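Local coordinates for protein GP37 (PDB 5FT0) that inhibits the RNA degradosome of the phage's bacterial host, probably by binding RNase E and blocking its action, at residues Lys26-Trp34 against Val45-His53; Asp205-Phe213 against Phe225-Asn233. All blocks are in the same frame, centred on the assembly; numbering follows the deposited sequence.

Both contacts pair the two strands of an antiparallel beta hairpin, but in different sheets on opposite sides of the chain's centre; their own centres lie about 30 Å apart and they do not touch. Contact 1 belongs to the four-stranded sheet and is a surface contact: its strands run out into loops, where a glutamate carboxylate, a serine and a water take over from the regular backbone pairing. Contact 2 lies in the seven-stranded sheet and is mostly buried, with aromatic and branched residues packed on the face against helix 158-187 and a chain of charged and hydroxyl groups on the other, near the second subunit.

Contact 1 (Lys26-Trp34 against Val45-His53); sequences KLEDISVHW and VTCATMSSH
Ser31 and Ala48 form one hydrogen-bonded pair of an antiparallel beta hairpin, strand 30-37 against strand 42-48, and His33 with Thr46 forms the next. These are the inner strands of a four-stranded antiparallel sheet, flanked by strands 4-6 and 55-59. Val32 faces Cys47 and Trp34 faces Val45 in non-hydrogen-bonded pairs. The shortest backbone bond runs from Thr46 N to His33 O, 2.7 Å and almost straight.

The tight packing is that of Val32, Val45 and Cys47. Val32 CG1 meets Val45 CG1 at 3.9 Å, and Ile30 CG2 sits 3.7 Å from Cys47 CB. Trp34 touches Val45 only through CB; its indole turns away and NE1 bonds Asp67 OD1. Where strand gives way to loop, Ile30 and Thr49 run side by side, their methyls closer than usual, Ile30 CD1 to Thr49 CG2 being 3.4 Å. Outside the pair, Phe4 and Ile6 pack on Val32, and Tyr57 on Cys47.

The other face, with Ser31, His33, Thr46 and Ala48, is looser: His33 is exposed, and its CB approaches Thr46 CB only to 4.4 Å. At the loop end, a water accepts from the backbone N of Met50, present as selenomethionine, and donates to Asp29 O. Glu28 points its CB toward the loop, and with the chain extended beyond CG (chi2 179°) the carboxylate reaches Ser51, which binds both oxygens. Ser51 N gives its hydrogen to the syn lone pair of Glu28 OE1 at 3.0 Å, and Ser51 OG donates to Glu28 OE2 at 2.6 Å, from 27° out of the carboxylate plane.

Contact 2 (Asp205-Phe213 against Phe225-Asn233); sequences DRTEVYFSF and FTIKIVRYN
Tyr210 and Lys228 lie side by side in a non-hydrogen-bonded pair of a long antiparallel beta hairpin, strand 206-217 against strand 220-232, within the seven-stranded sheet. Lys228 can be followed outward from the backbone. Its CB comes to 4.1 Å from Tyr210 CE2. With CG anti to the backbone N (chi1 180°), the chain runs out along the tyrosine, and CG makes a CH-pi contact over one ring face, 4.0 Å from the centroid. CD slides on to the phenol end, 3.3 Å from Tyr210 OH. A bend at chi3 (75°) then carries the chain on to NZ, which forms a salt bridge with Glu129 of strand 122-132.

The phenol is held as well: Tyr210 OH donates to Glu208 OE1, while Thr226 CG2 touches the ring edge. The other oxygen, Glu208 OE2, takes Arg206 NE in a salt bridge, and Arg206 NH1 reaches Asp205 OD1 to extend the network. Asp205 OD2 is hydrogen-bonded to His252 NE2 of the second subunit, which places this end of the hairpin at the interface between the two copies.

On the opposite face Phe211 and Ile229 pack in the core, with Ile177 of helix 158-187 against Phe211. Back on the face of Tyr210, Ser212 OG donates to Thr226 OG1 at 2.8 Å; the serine oxygen is also bonded to Val136 N, and the threonine oxygen to Val134 O.

Contact 1 (Lys26-Trp34 against Val45-His53)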
# COMPACT_ATOMS: atom_id res chain seq x y z
N LYS A 26 15.88 6.27 14.47
CA LYS A 26 16.20 7.68 14.27
C LYS A 26 15.24 8.54 15.07
O LYS A 26 14.02 8.34 15.03
CB LYS A 26 16.11 8.03 12.78
CG LYS A 26 16.39 9.48 12.47
CD LYS A 26 17.85 9.81 12.75
CE LYS A 26 18.15 11.25 12.43
NZ LYS A 26 19.59 11.56 12.66
N LEU A 27 15.79 9.50 15.82
CA LEU A 27 15.00 10.36 16.70
C LEU A 27 15.09 11.80 16.23
O LEU A 27 16.19 12.34 16.05
CB LEU A 27 15.47 10.25 18.15
CG LEU A 27 15.44 8.87 18.81
CD1 LEU A 27 15.98 8.95 20.22
CD2 LEU A 27 14.04 8.29 18.79
N GLU A 28 13.93 12.43 16.04
CA GLU A 28 13.85 13.83 15.66
C GLU A 28 12.87 14.54 16.58
O GLU A 28 12.04 13.91 17.24
CB GLU A 28 13.40 14.01 14.20
CG GLU A 28 14.36 13.43 13.18
CD GLU A 28 13.85 13.60 11.76
OE1 GLU A 28 12.63 13.40 11.54
OE2 GLU A 28 14.66 13.93 10.87
N ASP A 29 12.96 15.87 16.61
CA ASP A 29 11.99 16.67 17.33
C ASP A 29 10.58 16.38 16.82
O ASP A 29 10.35 16.29 15.61
CB ASP A 29 12.30 18.17 17.19
CG ASP A 29 13.62 18.56 17.82
OD1 ASP A 29 14.14 17.80 18.66
OD2 ASP A 29 14.13 19.65 17.49
N ILE A 30 9.64 16.22 17.76
CA ILE A 30 8.25 15.93 17.46
C ILE A 30 7.44 17.20 17.71
O ILE A 30 7.56 17.80 18.79
CB ILE A 30 7.69 14.79 18.33
CG1 ILE A 30 8.45 13.47 18.17
CG2 ILE A 30 6.26 14.51 17.95
CD1 ILE A 30 8.05 12.66 16.97
N SER A 31 6.63 17.60 16.74
CA SER A 31 5.58 18.59 16.99
C SER A 31 4.28 17.84 17.25
O SER A 31 3.85 17.04 16.42
CB SER A 31 5.44 19.55 15.81
OG SER A 31 4.40 20.49 16.05
N VAL A 32 3.67 18.09 18.41
CA VAL A 32 2.52 17.33 18.87
C VAL A 32 1.28 18.22 18.86
O VAL A 32 1.28 19.30 19.46
CB VAL A 32 2.75 16.75 20.27
CG1 VAL A 32 1.51 16.00 20.75
CG2 VAL A 32 3.96 15.83 20.28
N HIS A 33 0.24 17.76 18.18
CA HIS A 33 -1.09 18.35 18.26
C HIS A 33 -2.05 17.33 18.87
O HIS A 33 -1.91 16.12 18.65
CB HIS A 33 -1.61 18.77 16.88
CG HIS A 33 -0.78 19.84 16.22
ND1 HIS A 33 -1.19 21.15 16.14
CD2 HIS A 33 0.42 19.78 15.60
CE1 HIS A 33 -0.28 21.86 15.51
NE2 HIS A 33 0.71 21.05 15.17
N TRP A 34 -3.01 17.82 19.64
CA TRP A 34 -4.02 16.95 20.21
C TRP A 34 -5.31 17.72 20.44
O TRP A 34 -5.30 18.94 20.62
CB TRP A 34 -3.55 16.31 21.52
CG TRP A 34 -3.27 17.28 22.63
CD1 TRP A 34 -2.09 17.93 22.87
CD2 TRP A 34 -4.18 17.69 23.66
NE1 TRP A 34 -2.22 18.73 23.98
CE2 TRP A 34 -3.49 18.60 24.48
CE3 TRP A 34 -5.51 17.38 23.96
CZ2 TRP A 34 -4.08 19.20 25.59
CZ3 TRP A 34 -6.10 17.98 25.05
CH2 TRP A 34 -5.39 18.88 25.86
N VAL A 45 -4.34 12.37 18.93
CA VAL A 45 -2.99 12.93 18.96
C VAL A 45 -2.38 12.83 17.57
O VAL A 45 -2.52 11.80 16.90
CB VAL A 45 -2.11 12.22 20.00
CG1 VAL A 45 -0.71 12.82 20.02
CG2 VAL A 45 -2.74 12.31 21.38
N THR A 46 -1.71 13.89 17.14
CA THR A 46 -0.97 13.92 15.89
C THR A 46 0.47 14.31 16.16
O THR A 46 0.73 15.30 16.85
CB THR A 46 -1.60 14.90 14.89
OG1 THR A 46 -2.95 14.49 14.61
CG2 THR A 46 -0.81 14.94 13.59
N CYS A 47 1.41 13.53 15.62
CA CYS A 47 2.84 13.75 15.81
C CYS A 47 3.50 13.92 14.45
O CYS A 47 3.30 13.09 13.55
CB CYS A 47 3.48 12.58 16.57
SG CYS A 47 2.77 12.26 18.19
N ALA A 48 4.30 14.97 14.30
CA ALA A 48 4.90 15.32 13.02
C ALA A 48 6.40 15.54 13.18
O ALA A 48 6.82 16.26 14.09
CB ALA A 48 4.25 16.57 12.42
N THR A 49 7.18 14.94 12.29
CA THR A 49 8.62 15.15 12.19
C THR A 49 8.96 15.66 10.80
O THR A 49 8.11 15.78 9.92
CB THR A 49 9.41 13.87 12.47
OG1 THR A 49 9.16 12.91 11.44
CG2 THR A 49 9.05 13.29 13.81
N MSE A 50 10.25 15.94 10.60
CA MSE A 50 10.74 16.38 9.31
C MSE A 50 10.88 15.21 8.34
O MSE A 50 10.48 15.31 7.18
CB MSE A 50 12.08 17.10 9.47
CG MSE A 50 12.46 17.96 8.28
SE MSE A 50 14.36 18.35 8.23
CE MSE A 50 15.03 16.53 8.00
N SER A 51 11.42 14.09 8.83
CA SER A 51 11.80 12.99 7.95
C SER A 51 10.67 12.00 7.70
O SER A 51 10.48 11.57 6.55
CB SER A 51 13.02 12.26 8.52
OG SER A 51 14.17 13.09 8.48
N SER A 52 9.91 11.62 8.73
CA SER A 52 8.88 10.58 8.59
C SER A 52 7.61 10.93 9.38
O SER A 52 7.20 10.23 10.30
CB SER A 52 9.43 9.22 9.02
OG SER A 52 9.18 8.97 10.39
N HIS A 53 6.96 12.02 8.99
CA HIS A 53 5.67 12.44 9.54
C HIS A 53 4.56 11.85 8.66
O HIS A 53 4.84 11.58 7.48
CB HIS A 53 5.61 13.96 9.58
O HOH W 1 11.67 16.78 13.08

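Contact 2 (Asp205-Phe213 against Phe225-Asn233)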
# COMPACT_ATOMS: atom_id res chain seq x y z
N ASP A 205 -11.75 -18.99 10.28
CA ASP A 205 -10.69 -19.22 9.32
C ASP A 205 -9.29 -19.10 9.90
O ASP A 205 -8.31 -19.29 9.17
CB ASP A 205 -10.84 -18.25 8.14
CG ASP A 205 -10.70 -16.79 8.54
OD1 ASP A 205 -10.74 -16.49 9.76
OD2 ASP A 205 -10.55 -15.93 7.65
N ARG A 206 -9.14 -18.82 11.20
CA ARG A 206 -7.81 -18.61 11.75
C ARG A 206 -7.88 -18.63 13.27
O ARG A 206 -8.95 -18.51 13.87
CB ARG A 206 -7.21 -17.27 11.28
CG ARG A 206 -7.92 -16.07 11.88
CD ARG A 206 -7.63 -14.79 11.11
NE ARG A 206 -8.15 -13.63 11.81
CZ ARG A 206 -9.42 -13.22 11.74
NH1 ARG A 206 -10.29 -13.88 11.00
NH2 ARG A 206 -9.80 -12.14 12.42
N THR A 207 -6.70 -18.78 13.89
CA THR A 207 -6.52 -18.64 15.32
C THR A 207 -5.53 -17.51 15.58
O THR A 207 -4.46 -17.46 14.96
CB THR A 207 -6.00 -19.93 15.96
OG1 THR A 207 -6.92 -21.00 15.72
CG2 THR A 207 -5.81 -19.75 17.46
N GLU A 208 -5.88 -16.60 16.49
CA GLU A 208 -5.02 -15.50 16.87
C GLU A 208 -4.73 -15.59 18.36
O GLU A 208 -5.65 -15.68 19.18
CB GLU A 208 -5.65 -14.15 16.53
CG GLU A 208 -5.88 -13.94 15.04
CD GLU A 208 -6.52 -12.60 14.72
OE1 GLU A 208 -6.93 -11.89 15.66
OE2 GLU A 208 -6.60 -12.25 13.52
N VAL A 209 -3.45 -15.57 18.72
CA VAL A 209 -3.01 -15.58 20.11
C VAL A 209 -2.30 -14.26 20.39
O VAL A 209 -1.37 -13.89 19.67
CB VAL A 209 -2.09 -16.78 20.41
CG1 VAL A 209 -1.73 -16.80 21.88
CG2 VAL A 209 -2.77 -18.08 20.01
N TYR A 210 -2.75 -13.56 21.42
CA TYR A 210 -2.20 -12.26 21.79
C TYR A 210 -1.39 -12.40 23.07
O TYR A 210 -1.89 -12.93 24.07
CB TYR A 210 -3.31 -11.23 21.98
CG TYR A 210 -4.02 -10.86 20.70
CD1 TYR A 210 -4.97 -11.71 20.13
CD2 TYR A 210 -3.77 -9.65 20.07
CE1 TYR A 210 -5.62 -11.37 18.96
CE2 TYR A 210 -4.42 -9.30 18.89
CZ TYR A 210 -5.34 -10.17 18.35
OH TYR A 210 -5.99 -9.83 17.18
N PHE A 211 -0.15 -11.93 23.04
CA PHE A 211 0.72 -11.88 24.21
C PHE A 211 0.94 -10.42 24.56
O PHE A 211 1.66 -9.71 23.85
CB PHE A 211 2.05 -12.59 23.94
CG PHE A 211 1.91 -14.00 23.44
CD1 PHE A 211 1.76 -14.25 22.08
CD2 PHE A 211 1.94 -15.07 24.32
CE1 PHE A 211 1.64 -15.55 21.62
CE2 PHE A 211 1.82 -16.36 23.86
CZ PHE A 211 1.67 -16.60 22.51
N SER A 212 0.32 -9.96 25.64
CA SER A 212 0.40 -8.56 26.05
C SER A 212 1.24 -8.41 27.30
O SER A 212 1.34 -9.33 28.13
CB SER A 212 -1.00 -7.99 26.28
OG SER A 212 -1.70 -7.89 25.06
N PHE A 213 1.86 -7.24 27.44
CA PHE A 213 2.80 -6.98 28.52
C PHE A 213 2.62 -5.56 29.02
O PHE A 213 2.27 -4.66 28.26
CB PHE A 213 4.25 -7.19 28.07
CG PHE A 213 4.50 -8.53 27.43
CD1 PHE A 213 4.77 -9.65 28.20
CD2 PHE A 213 4.45 -8.67 26.05
CE1 PHE A 213 4.99 -10.87 27.62
CE2 PHE A 213 4.67 -9.90 25.46
CZ PHE A 213 4.94 -11.00 26.24
N PHE A 225 3.00 -3.43 25.34
CA PHE A 225 3.49 -4.11 24.15
C PHE A 225 2.71 -5.40 23.96
O PHE A 225 2.49 -6.14 24.92
CB PHE A 225 5.00 -4.41 24.24
CG PHE A 225 5.66 -4.65 22.91
CD1 PHE A 225 5.49 -5.85 22.23
CD2 PHE A 225 6.45 -3.67 22.34
CE1 PHE A 225 6.10 -6.06 21.01
CE2 PHE A 225 7.07 -3.88 21.11
CZ PHE A 225 6.88 -5.07 20.45
N THR A 226 2.29 -5.65 22.73
CA THR A 226 1.57 -6.87 22.38
C THR A 226 2.25 -7.53 21.19
O THR A 226 2.70 -6.85 20.26
CB THR A 226 0.09 -6.58 22.06
OG1 THR A 226 -0.57 -6.11 23.24
CG2 THR A 226 -0.61 -7.84 21.57
N ILE A 227 2.34 -8.86 21.23
CA ILE A 227 2.75 -9.67 20.10
C ILE A 227 1.57 -10.53 19.69
O ILE A 227 1.00 -11.24 20.53
CB ILE A 227 3.98 -10.54 20.43
CG1 ILE A 227 5.16 -9.67 20.84
CG2 ILE A 227 4.34 -11.41 19.24
CD1 ILE A 227 6.41 -10.45 21.16
N LYS A 228 1.19 -10.46 18.42
CA LYS A 228 0.10 -11.27 17.88
C LYS A 228 0.68 -12.33 16.96
O LYS A 228 1.52 -12.02 16.10
CB LYS A 228 -0.91 -10.41 17.12
CG LYS A 228 -2.06 -11.23 16.53
CD LYS A 228 -3.07 -10.37 15.79
CE LYS A 228 -2.54 -9.92 14.45
NZ LYS A 228 -3.57 -9.14 13.70
N ILE A 229 0.24 -13.57 17.14
CA ILE A 229 0.62 -14.68 16.29
C ILE A 229 -0.65 -15.27 15.69
O ILE A 229 -1.63 -15.49 16.41
CB ILE A 229 1.42 -15.75 17.06
CG1 ILE A 229 2.65 -15.10 17.71
CG2 ILE A 229 1.84 -16.88 16.14
CD1 ILE A 229 3.44 -16.04 18.58
N VAL A 230 -0.62 -15.52 14.38
CA VAL A 230 -1.79 -15.99 13.65
C VAL A 230 -1.49 -17.36 13.06
O VAL A 230 -0.47 -17.54 12.39
CB VAL A 230 -2.20 -15.01 12.54
CG1 VAL A 230 -3.48 -15.48 11.85
CG2 VAL A 230 -2.37 -13.61 13.10
N ARG A 231 -2.38 -18.32 13.32
CA ARG A 231 -2.39 -19.59 12.60
C ARG A 231 -3.63 -19.62 11.72
O ARG A 231 -4.74 -19.38 12.20
CB ARG A 231 -2.41 -20.78 13.56
CG ARG A 231 -2.34 -22.12 12.85
CD ARG A 231 -2.95 -23.22 13.69
NE ARG A 231 -2.56 -24.55 13.24
CZ ARG A 231 -3.30 -25.33 12.47
NH1 ARG A 231 -4.49 -24.93 12.05
NH2 ARG A 231 -2.85 -26.53 12.11
N TYR A 232 -3.44 -19.90 10.44
CA TYR A 232 -4.54 -19.92 9.50
C TYR A 232 -5.15 -21.32 9.44
O TYR A 232 -4.69 -22.25 10.11
CB TYR A 232 -4.06 -19.40 8.14
CG TYR A 232 -3.60 -17.96 8.22
CD1 TYR A 232 -4.51 -16.92 8.22
CD2 TYR A 232 -2.25 -17.65 8.33
CE1 TYR A 232 -4.10 -15.60 8.31
CE2 TYR A 232 -1.82 -16.33 8.41
CZ TYR A 232 -2.76 -15.32 8.40
OH TYR A 232 -2.35 -14.01 8.49
N ASN A 233 -6.20 -21.47 8.62
CA ASN A 233 -7.00 -22.70 8.67
C ASN A 233 -6.16 -23.95 8.43
O ASN A 233 -6.48 -25.01 8.98
CB ASN A 233 -8.14 -22.61 7.65
CG ASN A 233 -7.66 -22.27 6.25
OD1 ASN A 233 -6.79 -21.41 6.08
ND2 ASN A 233 -8.23 -22.93 5.25
O HOH W 2 -7.71 -18.37 6.98